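Local coordinates for CooT (Carboxydothermus hydrogenoformans, PDB 6FAN), which probably acts as a nickel chaperone in the maturation of carbon monoxide dehydrogenase, at the interface of chains A and B. Numbering follows the deposited sequence. Chains: chain A/B, CooT.

The interface of chains A and B. Residues chain A 4, 21-22, 52, 57; chain B 50, 52.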
ATOM      1  N   ALA A   4       0.928   9.192  -3.946  1.00 56.92           N
ATOM      2  CA  ALA A   4       1.172   9.423  -2.497  1.00 39.86           C
ATOM      3  C   ALA A   4       2.720   9.407  -2.396  1.00 41.55           C
ATOM      4  O   ALA A   4       3.399   8.795  -3.264  1.00 44.59           O
ATOM      5  CB  ALA A   4       0.636   8.230  -1.786  1.00 37.29           C
ATOM      6  N   VAL A  21       4.325   8.388  -5.903  1.00 31.32           N
ATOM      7  CA  VAL A  21       4.352   6.967  -6.190  1.00 30.21           C
ATOM      8  C   VAL A  21       3.027   6.552  -6.824  1.00 33.97           C
ATOM      9  O   VAL A  21       1.919   6.895  -6.322  1.00 35.93           O
ATOM     10  CB  VAL A  21       4.524   6.131  -4.877  1.00 29.12           C
ATOM     11  CG1 VAL A  21       4.549   4.605  -5.171  1.00 32.77           C
ATOM     12  CG2 VAL A  21       5.847   6.572  -4.205  1.00 31.54           C
ATOM     13  N   ASP A  22       3.135   5.850  -7.949  1.00 30.08           N
ATOM     14  CA  ASP A  22       1.979   5.257  -8.573  1.00 30.36           C
ATOM     15  C   ASP A  22       1.930   3.778  -8.190  1.00 32.40           C
ATOM     16  O   ASP A  22       0.987   3.351  -7.489  1.00 33.26           O
ATOM     17  CB  ASP A  22       2.029   5.437 -10.094  1.00 29.08           C
ATOM     18  CG  ASP A  22       0.870   4.741 -10.800  1.00 34.53           C
ATOM     19  OD1 ASP A  22      -0.122   4.315 -10.192  1.00 34.16           O
ATOM     20  OD2 ASP A  22       0.954   4.549 -12.001  1.00 34.92           O
ATOM     21  N   LEU A  52      -3.864   6.868   2.992  1.00 35.12           N
ATOM     22  CA  LEU A  52      -4.068   7.304   1.615  1.00 35.74           C
ATOM     23  C   LEU A  52      -4.777   8.658   1.462  1.00 45.27           C
ATOM     24  O   LEU A  52      -4.460   9.372   0.493  1.00 42.88           O
ATOM     25  CB  LEU A  52      -4.722   6.231   0.788  1.00 33.70           C
ATOM     26  CG  LEU A  52      -3.846   4.961   0.604  1.00 34.50           C
ATOM     27  CD1 LEU A  52      -4.622   3.938  -0.226  1.00 33.93           C
ATOM     28  CD2 LEU A  52      -2.412   5.245   0.053  1.00 34.40           C
ATOM     29  N   ILE A  57       2.725   6.804   2.268  1.00 31.71           N
ATOM     30  CA  ILE A  57       3.071   5.388   2.325  1.00 27.78           C
ATOM     31  C   ILE A  57       4.244   5.340   3.329  1.00 28.57           C
ATOM     32  O   ILE A  57       5.284   5.908   3.059  1.00 29.86           O
ATOM     33  CB  ILE A  57       3.541   4.840   0.957  1.00 26.85           C
ATOM     34  CG1 ILE A  57       2.414   4.937  -0.096  1.00 27.43           C
ATOM     35  CG2 ILE A  57       4.012   3.385   1.126  1.00 24.81           C
ATOM     36  CD1 ILE A  57       2.935   4.881  -1.573  1.00 29.34           C
TER
ATOM     37  N   LEU B  50       0.103  -2.180  -5.358  1.00 25.87           N
ATOM     38  CA  LEU B  50      -0.698  -0.949  -5.271  1.00 26.80           C
ATOM     39  C   LEU B  50      -0.661  -0.296  -6.634  1.00 27.55           C
ATOM     40  O   LEU B  50       0.385  -0.254  -7.274  1.00 28.31           O
ATOM     41  CB  LEU B  50      -0.079   0.034  -4.222  1.00 24.68           C
ATOM     42  CG  LEU B  50       0.223  -0.458  -2.844  1.00 26.48           C
ATOM     43  CD1 LEU B  50       0.803   0.708  -2.027  1.00 27.18           C
ATOM     44  CD2 LEU B  50      -1.103  -1.096  -2.250  1.00 24.71           C
ATOM     45  N   LEU B  52      -1.889   3.263  -7.354  1.00 27.28           N
ATOM     46  CA  LEU B  52      -2.501   4.404  -6.667  1.00 29.76           C
ATOM     47  C   LEU B  52      -3.167   5.443  -7.576  1.00 31.55           C
ATOM     48  O   LEU B  52      -4.198   6.008  -7.193  1.00 31.09           O
ATOM     49  CB  LEU B  52      -1.549   5.067  -5.693  1.00 26.92           C
ATOM     50  CG  LEU B  52      -1.024   4.132  -4.567  1.00 29.03           C
ATOM     51  CD1 LEU B  52      -0.158   4.925  -3.624  1.00 30.14           C
ATOM     52  CD2 LEU B  52      -2.204   3.574  -3.724  1.00 31.60           C
TER
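Two flat groups of A:Asp22, its main-chain carbonyl and its carboxylate, meet the backbone of B:Leu52 in different ways. Instead of lying in the carbonyl plane, the N-H of B:Leu52 comes to the oxygen from off that plane, tilted 29° out of it. The hydrogen bond, from B:Leu52 N to A:Asp22 O at 2.9 Å, is nearly straight at the hydrogen (172°). The carboxylate turns its OD1 tip, not a face, toward the same nitrogen: with CG anti to the backbone N (chi1 176°), OD1 of A:Asp22 comes to 3.5 Å from B:Leu52 N, near enough that its charge might favour the dipole of the N-H without forming a second bond.

From this polar anchor the leucine side chain runs past the carbonyl, its CB lying 3.5 Å from A:Asp22 O, and on into an apolar pocket of chain A. The site thus illustrates how, in the deposited pair of chains, which may or may not be the biological dimer, a residue is fixed by its backbone while its side chain is buried in the partner. B:Leu52, just beyond strand 45-51, hides 58 Å² against chain A, the largest share in this patch. Its branches divide the work. CD1 meets the tip of A:Ile57 end to end, CD1 to CD1 at 3.7 Å, and also touches the methyl of A:Ala4, CB to CD1 at 3.9 Å. These partners belong to strands 56-61 and 4-10. The other branch turns toward the equivalent leucine: the two side chains run roughly perpendicular, CD2 of B:Leu52 4.1 Å from CD2 of A:Leu52.

An alanine in place of B:Leu52 would probably keep the backbone bond to A:Asp22 but leave the methyl groups of A:Ile57, A:Ala4 and A:Leu52 without their apolar mate, opening a gap in the pocket. The two-fold relation of the chains repeats the pocket on the other side. In strand 21-27, the main-chain carbonyl O of A:Val21 lies 3.9 Å from CD1 of B:Leu52.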